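PDB 3HV8: protein FimX from Pseudomonas aeruginosa PAO1, which carries an EAL domain, a barrel-like fold of alternating strands and helices with a pocket that binds C2E. Local coordinates for residues Pro39-Arg44 with Tyr250-Pro255; Gly196-Asp201 with Gln208-Gly213; Pro228-Glu231 with Val235-Thr238. All coordinates share one frame; numbering follows the deposited sequence. Where two conformers were deposited one is given.

Contact 1: residues Pro39-Arg44 with Tyr250-Pro255. With C2E (9,9'-[(2R,3R,3aS,5S,7aR,9R,10R,10aS,12S,14aR)-3,5,10,12-tetrahydroxy-5,12-dioxidooctahydro-2H,7H-difuro[3,2-d:3',2'-j][1,3,7,9,2,8]tetraoxadiphosphacyclododecine-2,9-diyl]bis(2-amino-1,9-dihydro-6H-purin-6-one)), chain B.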
loop_
_atom_site.group_PDB
_atom_site.type_symbol
_atom_site.label_atom_id
_atom_site.label_comp_id
_atom_site.label_asym_id
_atom_site.label_seq_id
_atom_site.Cartn_x
_atom_site.Cartn_y
_atom_site.Cartn_z
ATOM N N PRO A 39 10.217 4.483 1.138
ATOM C CA PRO A 39 10.470 4.412 -0.305
ATOM C C PRO A 39 10.374 2.991 -0.834
ATOM O O PRO A 39 10.684 2.018 -0.131
ATOM C CB PRO A 39 11.903 4.961 -0.445
ATOM C CG PRO A 39 12.517 4.694 0.897
ATOM C CD PRO A 39 11.402 4.938 1.892
ATOM N N VAL A 40 9.903 2.889 -2.077
ATOM C CA VAL A 40 9.826 1.639 -2.816
ATOM C C VAL A 40 10.796 1.793 -3.985
ATOM O O VAL A 40 10.671 2.713 -4.794
ATOM C CB VAL A 40 8.366 1.363 -3.306
ATOM C CG1 VAL A 40 8.288 0.102 -4.135
ATOM C CG2 VAL A 40 7.410 1.265 -2.099
ATOM N N ILE A 41 11.766 0.890 -4.058
ATOM C CA ILE A 41 12.914 1.056 -4.941
ATOM C C ILE A 41 12.774 0.216 -6.220
ATOM O O ILE A 41 12.506 -0.982 -6.146
ATOM C CB ILE A 41 14.215 0.694 -4.161
ATOM C CG1 ILE A 41 14.650 1.869 -3.274
ATOM C CG2 ILE A 41 15.339 0.356 -5.113
ATOM C CD1 ILE A 41 13.735 2.147 -2.103
ATOM N N SER A 42 12.955 0.857 -7.379
ATOM C CA SER A 42 12.953 0.169 -8.680
ATOM C C SER A 42 14.286 -0.524 -8.906
ATOM O O SER A 42 15.344 0.095 -8.726
ATOM C CB SER A 42 12.708 1.158 -9.836
ATOM O OG SER A 42 12.940 0.545 -11.105
ATOM N N LEU A 43 14.236 -1.784 -9.316
ATOM C CA LEU A 43 15.444 -2.520 -9.687
ATOM C C LEU A 43 15.673 -2.549 -11.196
ATOM O O LEU A 43 16.716 -3.020 -11.642
ATOM C CB LEU A 43 15.400 -3.947 -9.150
ATOM C CG LEU A 43 15.419 -4.058 -7.619
ATOM C CD1 LEU A 43 15.512 -5.506 -7.204
ATOM C CD2 LEU A 43 16.601 -3.239 -7.055
ATOM N N ARG A 44 14.719 -2.052 -11.981
ATOM C CA ARG A 44 14.774 -2.278 -13.431
ATOM C C ARG A 44 14.830 -1.012 -14.269
ATOM O O ARG A 44 14.659 -1.067 -15.485
ATOM C CB ARG A 44 13.592 -3.143 -13.879
ATOM C CG ARG A 44 13.415 -4.403 -13.050
ATOM C CD ARG A 44 14.673 -5.298 -13.043
ATOM N NE ARG A 44 14.628 -6.257 -11.935
ATOM C CZ ARG A 44 15.645 -7.013 -11.531
ATOM N NH1 ARG A 44 15.491 -7.839 -10.495
ATOM N NH2 ARG A 44 16.818 -6.942 -12.155
ATOM N N TYR A 250 13.581 -2.090 5.703
ATOM C CA TYR A 250 14.455 -1.336 6.591
ATOM C C TYR A 250 15.877 -1.193 6.033
ATOM O O TYR A 250 16.539 -0.186 6.276
ATOM C CB TYR A 250 14.503 -1.991 7.980
ATOM C CG TYR A 250 13.228 -1.913 8.788
ATOM C CD1 TYR A 250 12.928 -2.888 9.736
ATOM C CD2 TYR A 250 12.324 -0.868 8.619
ATOM C CE1 TYR A 250 11.759 -2.824 10.486
ATOM C CE2 TYR A 250 11.157 -0.800 9.366
ATOM C CZ TYR A 250 10.882 -1.776 10.299
ATOM O OH TYR A 250 9.718 -1.709 11.041
ATOM N N TYR A 251 16.342 -2.203 5.303
ATOM C CA TYR A 251 17.695 -2.178 4.726
ATOM C C TYR A 251 17.889 -1.008 3.755
ATOM O O TYR A 251 18.975 -0.430 3.675
ATOM C CB TYR A 251 18.031 -3.499 4.029
ATOM C CG TYR A 251 19.513 -3.702 3.768
ATOM C CD1 TYR A 251 20.059 -3.468 2.511
ATOM C CD2 TYR A 251 20.361 -4.132 4.783
ATOM C CE1 TYR A 251 21.418 -3.656 2.272
ATOM C CE2 TYR A 251 21.723 -4.324 4.554
ATOM C CZ TYR A 251 22.240 -4.086 3.297
ATOM O OH TYR A 251 23.591 -4.279 3.068
ATOM N N LEU A 252 16.833 -0.660 3.026
ATOM C CA LEU A 252 16.869 0.470 2.106
ATOM C C LEU A 252 16.584 1.770 2.848
ATOM O O LEU A 252 17.390 2.704 2.823
ATOM C CB LEU A 252 15.862 0.259 0.970
ATOM C CG LEU A 252 16.131 -1.036 0.201
ATOM C CD1 LEU A 252 14.928 -1.462 -0.617
ATOM C CD2 LEU A 252 17.367 -0.868 -0.684
ATOM N N GLN A 253 15.430 1.825 3.507
ATOM C CA GLN A 253 15.090 2.923 4.401
ATOM C C GLN A 253 13.787 2.559 5.084
ATOM O O GLN A 253 12.871 2.053 4.432
ATOM C CB GLN A 253 14.930 4.258 3.674
ATOM C CG GLN A 253 14.856 5.431 4.663
ATOM C CD GLN A 253 14.151 6.654 4.113
ATOM O OE1 GLN A 253 12.987 6.908 4.431
ATOM N NE2 GLN A 253 14.842 7.411 3.276
ATOM N N GLY A 254 13.689 2.804 6.385
ATOM C CA GLY A 254 12.433 2.594 7.090
ATOM C C GLY A 254 11.490 3.763 6.867
ATOM O O GLY A 254 11.861 4.744 6.211
ATOM N N PRO A 255 10.262 3.665 7.399
ATOM C CA PRO A 255 9.302 4.771 7.295
ATOM C C PRO A 255 9.847 6.043 7.933
ATOM O O PRO A 255 10.456 5.946 8.998
ATOM C CB PRO A 255 8.091 4.253 8.078
ATOM C CG PRO A 255 8.212 2.751 8.022
ATOM C CD PRO A 255 9.688 2.492 8.087
HETATM P P1 C2E B . 1.504 -3.696 5.990
HETATM O O2P C2E B . 1.431 -4.354 4.536
HETATM O O1P C2E B . 1.907 -4.775 6.914
HETATM O "O5'" C2E B . 2.647 -2.599 6.164
HETATM C "C5'" C2E B . 3.988 -3.070 6.401
HETATM C "C4'" C2E B . 4.385 -3.087 7.892
HETATM O "O4'" C2E B . 5.768 -3.503 7.996
HETATM C "C3'" C2E B . 4.363 -1.631 8.341
HETATM O "O3'" C2E B . 3.899 -1.561 9.698
HETATM C "C2'" C2E B . 5.826 -1.157 8.176
HETATM O "O2'" C2E B . 6.196 -0.133 9.080
HETATM C "C1'" C2E B . 6.581 -2.448 8.490
HETATM N N9 C2E B . 7.899 -2.550 7.881
HETATM C C8 C2E B . 8.391 -1.814 6.830
HETATM N N7 C2E B . 9.545 -2.312 6.446
HETATM C C5 C2E B . 9.849 -3.374 7.249
HETATM C C6 C2E B . 10.942 -4.268 7.309
HETATM O O6 C2E B . 11.879 -4.236 6.509
HETATM N N1 C2E B . 10.905 -5.198 8.274
HETATM C C2 C2E B . 9.873 -5.285 9.156
HETATM N N2 C2E B . 9.906 -6.267 10.111
HETATM N N3 C2E B . 8.852 -4.461 9.112
HETATM C C4 C2E B . 8.814 -3.514 8.173
HETATM P P11 C2E B . 2.809 -0.428 10.037
HETATM O O21 C2E B . 2.517 -0.497 11.582
HETATM O O11 C2E B . 3.238 0.892 9.532
HETATM O O5A C2E B . 1.530 -0.847 9.198
HETATM C C5A C2E B . 0.891 -2.098 9.485
HETATM C C4A C2E B . -0.406 -2.233 8.690
HETATM O O4A C2E B . -1.301 -1.175 9.063
HETATM C C3A C2E B . -0.245 -2.096 7.175
HETATM O O3A C2E B . 0.069 -3.329 6.541
HETATM C C2A C2E B . -1.672 -1.719 6.772
HETATM O O2A C2E B . -2.523 -2.878 6.807
HETATM C C1A C2E B . -2.103 -0.837 7.950
HETATM N N91 C2E B . -1.863 0.558 7.604
HETATM C C81 C2E B . -0.737 1.306 7.801
HETATM N N71 C2E B . -0.953 2.509 7.345
HETATM C C51 C2E B . -2.241 2.612 6.901
HETATM C C61 C2E B . -3.045 3.633 6.354
HETATM O O61 C2E B . -2.609 4.753 6.059
HETATM N N11 C2E B . -4.326 3.287 6.061
HETATM C C21 C2E B . -4.832 2.035 6.280
HETATM N N21 C2E B . -6.119 1.760 5.916
HETATM N N31 C2E B . -4.093 1.070 6.762
HETATM C C41 C2E B . -2.826 1.351 7.086
HETATM O O HOH W 1 12.330 0.820 1.853
#

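Contact 2: residues Gly196-Asp201 with Gln208-Gly213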
loop_
_atom_site.group_PDB
_atom_site.type_symbol
_atom_site.label_atom_id
_atom_site.label_comp_id
_atom_site.label_asym_id
_atom_site.label_seq_id
_atom_site.Cartn_x
_atom_site.Cartn_y
_atom_site.Cartn_z
ATOM N N GLY A 196 5.581 -10.626 3.343
ATOM C CA GLY A 196 6.921 -10.644 3.908
ATOM C C GLY A 196 7.399 -12.020 4.335
ATOM O O GLY A 196 8.605 -12.258 4.454
ATOM N N SER A 197 6.465 -12.937 4.551
ATOM C CA SER A 197 6.828 -14.307 4.920
ATOM C C SER A 197 7.723 -14.974 3.875
ATOM O O SER A 197 8.521 -15.857 4.204
ATOM C CB SER A 197 5.579 -15.158 5.159
ATOM O OG SER A 197 4.808 -15.296 3.977
ATOM N N PHE A 198 7.609 -14.544 2.621
ATOM C CA PHE A 198 8.341 -15.194 1.539
ATOM C C PHE A 198 9.829 -14.877 1.514
ATOM O O PHE A 198 10.589 -15.554 0.809
ATOM C CB PHE A 198 7.724 -14.878 0.175
ATOM C CG PHE A 198 6.419 -15.571 -0.068
ATOM C CD1 PHE A 198 6.392 -16.874 -0.541
ATOM C CD2 PHE A 198 5.218 -14.925 0.171
ATOM C CE1 PHE A 198 5.189 -17.525 -0.765
ATOM C CE2 PHE A 198 4.011 -15.569 -0.049
ATOM C CZ PHE A 198 3.998 -16.868 -0.518
ATOM N N VAL A 199 10.259 -13.864 2.265
ATOM C CA VAL A 199 11.695 -13.569 2.308
ATOM C C VAL A 199 12.344 -14.003 3.616
ATOM O O VAL A 199 13.464 -13.610 3.919
ATOM C CB VAL A 199 12.037 -12.092 2.003
ATOM C CG1 VAL A 199 11.625 -11.753 0.582
ATOM C CG2 VAL A 199 11.395 -11.158 3.010
ATOM N N GLN A 200 11.640 -14.824 4.382
ATOM C CA GLN A 200 12.226 -15.388 5.589
ATOM C C GLN A 200 12.861 -16.724 5.218
ATOM O O GLN A 200 12.406 -17.404 4.293
ATOM C CB GLN A 200 11.167 -15.571 6.684
ATOM C CG GLN A 200 10.235 -14.379 6.887
ATOM C CD GLN A 200 10.971 -13.094 7.227
ATOM O OE1 GLN A 200 10.590 -12.003 6.782
ATOM N NE2 GLN A 200 12.031 -13.213 8.016
ATOM N N ASP A 201 13.931 -17.085 5.916
ATOM C CA ASP A 201 14.571 -18.393 5.731
ATOM C C ASP A 201 14.984 -18.666 4.279
ATOM O O ASP A 201 14.751 -19.754 3.745
ATOM C CB ASP A 201 13.649 -19.504 6.246
ATOM C CG ASP A 201 13.156 -19.245 7.663
ATOM O OD1 ASP A 201 11.984 -19.563 7.959
ATOM O OD2 ASP A 201 13.940 -18.712 8.481
ATOM N N GLN A 208 13.926 -20.307 -1.532
ATOM C CA GLN A 208 14.427 -19.567 -2.686
ATOM C C GLN A 208 13.587 -19.904 -3.907
ATOM O O GLN A 208 13.198 -19.012 -4.667
ATOM C CB GLN A 208 15.900 -19.904 -2.955
ATOM C CG GLN A 208 16.864 -19.250 -1.982
ATOM C CD GLN A 208 18.233 -19.899 -1.979
ATOM O OE1 GLN A 208 18.366 -21.100 -2.221
ATOM N NE2 GLN A 208 19.260 -19.107 -1.691
ATOM N N GLU A 209 13.317 -21.194 -4.094
ATOM C CA GLU A 209 12.555 -21.677 -5.244
ATOM C C GLU A 209 11.114 -21.181 -5.211
ATOM O O GLU A 209 10.573 -20.778 -6.233
ATOM C CB GLU A 209 12.559 -23.209 -5.314
ATOM C CG GLU A 209 13.916 -23.820 -5.628
ATOM C CD GLU A 209 13.887 -25.342 -5.628
ATOM O OE1 GLU A 209 14.923 -25.956 -5.962
ATOM O OE2 GLU A 209 12.830 -25.925 -5.295
ATOM N N ILE A 210 10.494 -21.232 -4.036
ATOM C CA ILE A 210 9.131 -20.736 -3.874
ATOM C C ILE A 210 9.049 -19.257 -4.243
ATOM O O ILE A 210 8.144 -18.843 -4.962
ATOM C CB ILE A 210 8.603 -20.966 -2.445
ATOM C CG1 ILE A 210 8.274 -22.450 -2.246
ATOM C CG2 ILE A 210 7.365 -20.098 -2.186
ATOM C CD1 ILE A 210 7.826 -22.803 -0.842
ATOM N N LEU A 211 10.002 -18.469 -3.759
ATOM C CA LEU A 211 10.024 -17.033 -4.031
ATOM C C LEU A 211 10.235 -16.760 -5.519
ATOM O O LEU A 211 9.541 -15.930 -6.122
ATOM C CB LEU A 211 11.126 -16.364 -3.213
ATOM C CG LEU A 211 11.404 -14.879 -3.445
ATOM C CD1 LEU A 211 10.178 -14.039 -3.118
ATOM C CD2 LEU A 211 12.592 -14.449 -2.595
ATOM N N LYS A 212 11.197 -17.461 -6.114
ATOM C CA LYS A 212 11.473 -17.313 -7.536
ATOM C C LYS A 212 10.265 -17.672 -8.396
ATOM O O LYS A 212 9.942 -16.953 -9.344
ATOM C CB LYS A 212 12.684 -18.164 -7.935
ATOM C CG LYS A 212 14.010 -17.512 -7.605
ATOM C CD LYS A 212 15.172 -18.279 -8.226
ATOM C CE LYS A 212 15.890 -19.139 -7.200
ATOM N NZ LYS A 212 16.717 -18.306 -6.283
ATOM N N GLY A 213 9.592 -18.772 -8.068
ATOM C CA GLY A 213 8.416 -19.189 -8.821
ATOM C C GLY A 213 7.259 -18.205 -8.734
ATOM O O GLY A 213 6.528 -17.978 -9.700
#

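Contact 3: residues Pro228-Glu231 with Val235-Thr238. With C2E (9,9'-[(2R,3R,3aS,5S,7aR,9R,10R,10aS,12S,14aR)-3,5,10,12-tetrahydroxy-5,12-dioxidooctahydro-2H,7H-difuro[3,2-d:3',2'-j][1,3,7,9,2,8]tetraoxadiphosphacyclododecine-2,9-diyl]bis(2-amino-1,9-dihydro-6H-purin-6-one)), chain B.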
loop_
_atom_site.group_PDB
_atom_site.type_symbol
_atom_site.label_atom_id
_atom_site.label_comp_id
_atom_site.label_asym_id
_atom_site.label_seq_id
_atom_site.Cartn_x
_atom_site.Cartn_y
_atom_site.Cartn_z
ATOM N N PRO A 228 8.769 -6.798 -0.169
ATOM C CA PRO A 228 9.096 -5.997 1.002
ATOM C C PRO A 228 9.911 -6.775 2.038
ATOM O O PRO A 228 10.318 -7.919 1.798
ATOM C CB PRO A 228 7.706 -5.694 1.569
ATOM C CG PRO A 228 6.966 -6.975 1.329
ATOM C CD PRO A 228 7.486 -7.507 -0.005
ATOM N N PHE A 229 10.118 -6.139 3.186
ATOM C CA PHE A 229 10.838 -6.735 4.324
ATOM C C PHE A 229 12.300 -7.061 4.008
ATOM O O PHE A 229 12.879 -7.989 4.577
ATOM C CB PHE A 229 10.099 -7.968 4.866
ATOM C CG PHE A 229 8.908 -7.630 5.736
ATOM C CD1 PHE A 229 8.907 -7.950 7.086
ATOM C CD2 PHE A 229 7.804 -6.985 5.210
ATOM C CE1 PHE A 229 7.821 -7.640 7.895
ATOM C CE2 PHE A 229 6.705 -6.667 6.018
ATOM C CZ PHE A 229 6.723 -6.996 7.357
ATOM N N VAL A 230 12.895 -6.304 3.094
ATOM C CA VAL A 230 14.320 -6.473 2.818
ATOM C C VAL A 230 15.111 -5.889 3.988
ATOM O O VAL A 230 15.095 -4.684 4.224
ATOM C CB VAL A 230 14.725 -5.813 1.488
ATOM C CG1 VAL A 230 16.243 -5.971 1.258
ATOM C CG2 VAL A 230 13.950 -6.425 0.331
ATOM N N GLU A 231 15.798 -6.756 4.732
ATOM C CA GLU A 231 16.578 -6.298 5.882
ATOM C C GLU A 231 18.047 -6.686 5.802
ATOM O O GLU A 231 18.787 -6.453 6.759
ATOM C CB GLU A 231 15.988 -6.837 7.184
ATOM C CG GLU A 231 14.511 -6.450 7.382
ATOM C CD GLU A 231 14.030 -6.680 8.799
ATOM O OE1 GLU A 231 12.828 -6.963 8.981
ATOM O OE2 GLU A 231 14.855 -6.585 9.733
ATOM N N VAL A 235 19.388 -10.863 1.084
ATOM C CA VAL A 235 18.020 -10.854 0.598
ATOM C C VAL A 235 17.862 -9.886 -0.578
ATOM O O VAL A 235 17.260 -10.252 -1.590
ATOM C CB VAL A 235 17.010 -10.571 1.723
ATOM C CG1 VAL A 235 15.639 -10.313 1.130
ATOM C CG2 VAL A 235 16.959 -11.770 2.667
ATOM N N LEU A 236 18.429 -8.690 -0.455
ATOM C CA LEU A 236 18.443 -7.738 -1.573
ATOM C C LEU A 236 18.995 -8.404 -2.832
ATOM O O LEU A 236 18.381 -8.364 -3.896
ATOM C CB LEU A 236 19.216 -6.467 -1.222
ATOM C CG LEU A 236 19.041 -5.270 -2.172
ATOM C CD1 LEU A 236 19.495 -3.986 -1.506
ATOM C CD2 LEU A 236 19.755 -5.462 -3.504
ATOM N N ALA A 237 20.152 -9.042 -2.710
ATOM C CA ALA A 237 20.775 -9.690 -3.865
ATOM C C ALA A 237 19.977 -10.860 -4.434
ATOM O O ALA A 237 19.910 -11.033 -5.655
ATOM C CB ALA A 237 22.190 -10.136 -3.501
ATOM N N THR A 238 19.371 -11.662 -3.558
ATOM C CA THR A 238 18.542 -12.780 -3.983
ATOM C C THR A 238 17.345 -12.291 -4.790
ATOM O O THR A 238 16.992 -12.872 -5.818
ATOM C CB THR A 238 18.024 -13.598 -2.782
ATOM O OG1 THR A 238 19.133 -14.161 -2.069
ATOM C CG2 THR A 238 17.098 -14.718 -3.244
HETATM P P1 C2E B . 1.504 -3.696 5.990
HETATM O O2P C2E B . 1.431 -4.354 4.536
HETATM O O1P C2E B . 1.907 -4.775 6.914
HETATM O "O5'" C2E B . 2.647 -2.599 6.164
HETATM C "C5'" C2E B . 3.988 -3.070 6.401
HETATM C "C4'" C2E B . 4.385 -3.087 7.892
HETATM O "O4'" C2E B . 5.768 -3.503 7.996
HETATM C "C3'" C2E B . 4.363 -1.631 8.341
HETATM O "O3'" C2E B . 3.899 -1.561 9.698
HETATM C "C2'" C2E B . 5.826 -1.157 8.176
HETATM O "O2'" C2E B . 6.196 -0.133 9.080
HETATM C "C1'" C2E B . 6.581 -2.448 8.490
HETATM N N9 C2E B . 7.899 -2.550 7.881
HETATM C C8 C2E B . 8.391 -1.814 6.830
HETATM N N7 C2E B . 9.545 -2.312 6.446
HETATM C C5 C2E B . 9.849 -3.374 7.249
HETATM C C6 C2E B . 10.942 -4.268 7.309
HETATM O O6 C2E B . 11.879 -4.236 6.509
HETATM N N1 C2E B . 10.905 -5.198 8.274
HETATM C C2 C2E B . 9.873 -5.285 9.156
HETATM N N2 C2E B . 9.906 -6.267 10.111
HETATM N N3 C2E B . 8.852 -4.461 9.112
HETATM C C4 C2E B . 8.814 -3.514 8.173
HETATM P P11 C2E B . 2.809 -0.428 10.037
HETATM O O21 C2E B . 2.517 -0.497 11.582
HETATM O O11 C2E B . 3.238 0.892 9.532
HETATM O O5A C2E B . 1.530 -0.847 9.198
HETATM C C5A C2E B . 0.891 -2.098 9.485
HETATM C C4A C2E B . -0.406 -2.233 8.690
HETATM O O4A C2E B . -1.301 -1.175 9.063
HETATM C C3A C2E B . -0.245 -2.096 7.175
HETATM O O3A C2E B . 0.069 -3.329 6.541
HETATM C C2A C2E B . -1.672 -1.719 6.772
HETATM O O2A C2E B . -2.523 -2.878 6.807
HETATM C C1A C2E B . -2.103 -0.837 7.950
HETATM N N91 C2E B . -1.863 0.558 7.604
HETATM C C81 C2E B . -0.737 1.306 7.801
HETATM N N71 C2E B . -0.953 2.509 7.345
HETATM C C51 C2E B . -2.241 2.612 6.901
HETATM C C61 C2E B . -3.045 3.633 6.354
HETATM O O61 C2E B . -2.609 4.753 6.059
HETATM N N11 C2E B . -4.326 3.287 6.061
HETATM C C21 C2E B . -4.832 2.035 6.280
HETATM N N21 C2E B . -6.119 1.760 5.916
HETATM N N31 C2E B . -4.093 1.070 6.762
HETATM C C41 C2E B . -2.826 1.351 7.086
#

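Contact 1: residues Pro39-Arg44 with Tyr250-Pro255
In the loop whose Gln253 packs on Pro39, the ring of Tyr250 presents one face to a guanine of C2E. Ring and base lie nearly parallel, face to face, with C6 of C2E 3.4 Å above the Tyr250 plane and over its centre; Pro255 CD lies in the plane, at the ring's edge. Because CG of Tyr250 turns beside its own backbone N (chi1 -69°), ring and peptide address the same base. The backbone N of Tyr250 donates an almost straight bond of 2.9 Å to O6 of C2E, with an N-H...O angle of 168°. Pro255 CG touches O2' of the ligand at 3.7 Å.

Between the segments themselves the contact is mostly apolar. The side chain of Gln253 runs at about a right angle to the Pro39 ring, and its CB lies 3.7 Å from Pro39 CG. Farther along the strand, Ile41 and Leu252 reach toward each other tip to tip, their CD1 atoms 4.1 Å apart in one of the two conformers of Leu252, so this touch is less certain. A water whose O lies 2.8 Å from Pro39 O and 2.9 Å from Gln253 O can bridge the backbones, although it may share its protons with other acceptors.

Residues 250-255 follow strand 246-247, the antiparallel partner of strand 33-42 in the EAL sheet, and form one wall of the C2E pocket. With no direct hydrogen bond to 39-44, the loop rests on the strand through hydrocarbon contact and a possible water bridge, while its polar peptide group and aromatic face are turned to the ligand.

Contact 2: residues Gly196-Asp201 with Gln208-Gly213
Phe198 and Leu211 bring the two backbones closest, with their CA atoms 6.1 Å apart. Residues 196-198 form a short 3-10 segment, marked by the bonds from Val199 N to Gly196 O (3.2 Å) and from Gln200 N to Ser197 O (3.3 Å). Residues 208-213, by contrast, belong to a regular alpha helix. No hydrogen bond passes between the two, and hydrocarbon carries nearly all of the contact, with Leu211 CD2 also resting against Phe198 O.

Phe198 does most of the touching. Its ring is met at the edge and in plane by Ile210, whose CG2 methyl lies beside the CD1-CE1 bond, 3.7 Å from CE1 of Phe198. The two side chains stand at about a right angle. CG2 of Ile210 is the branch placed anti to the backbone N, while CG1 turns beside that N (chi1 -74°) and is not the arm that meets the ring. Leu211 works at the base of the aromatic side chain: in one of its two conformers, and so less certainly, its CD1 packs 4.2 Å from Phe198 CB, and its CD2 lies 4.3 Å from Val199 CG1. The Phe198 ring continues onto Leu214, one turn after Ile210 in helix 205-220, and Val199 also packs on Val235 of helix 233-242.

A loop that leaves the parallel strand 191-194 and folds against the first half of helix 205-220 is characteristic of a beta/alpha unit in the TIM-barrel-like EAL fold.

Contact 3: residues Pro228-Glu231 with Val235-Thr238
Val230 spreads its two methyls toward the helix because CG1 stands anti to the backbone N (chi1 178°) while CG2 falls beside that N. CG1 reaches Leu236, lying 3.9 Å from Leu236 CB and touching the backbone N of the same residue; CG2 takes the neighbouring Val235, at 4.3 Å from Val235 CG1. The Val230 and Leu236 side chains cross obliquely, so one valine covers two consecutive residues of the helix without any polar bond.

The next residue sends its side chain the other way. In Glu231, CG turns beside the backbone N (chi1 -57°) and the chain is extended beyond it, which carries the carboxylate to the Watson-Crick edge of a guanine of C2E. OE1 of Glu231 receives a bond of 2.7 Å from N1 of C2E, with an N-H...O angle of 162°. The same oxygen accepts a weak, more bent bond from N2 of C2E at 3.2 Å, so a single carboxylate atom engages two donors of the base. The guanine also lies over one face of the Phe229 ring, offset toward the rim and tilted, with C4 of C2E 4.1 Å above the ring plane. Phe229 comes closest through its CE1, 3.3 Å from N2 of C2E. Pro228 CB fits at the edge of the Phe229 ring, in its plane.

Segment 228-231 is the strand-to-helix loop of a beta/alpha unit of the barrel-like EAL fold, and it lines the C2E pocket. It joins strand 224-227 to helix 233-242, where Val235 N is bonded to Ser232 OG. Strand 246-247 is the neighbour of 224-227 in the sheet: Val230 and Leu236 both touch its Ile247, and the Val230 backbone is bonded to Gln248 and Tyr251 just beyond it.

How the contacts relate
Each contact involves a loop that follows a strand of the sheet, and the chemistry changes with distance from the ligand. Contact 1 is a surface contact joining elements remote in sequence; contacts 2 and 3 are partly buried and each fold a loop back on the helix that follows it. Contacts 1 and 3 share C2E: Tyr250 and Phe229 lie against opposite faces of one guanine, and a probable hydrogen bond from Tyr251 N to Val230 O ties their loops together. Contact 2 is almost wholly apolar and does not touch the ligand, yet Val199 packs on Pro228, Phe229 and Val235, so it adjoins contact 3 while standing farther from C2E.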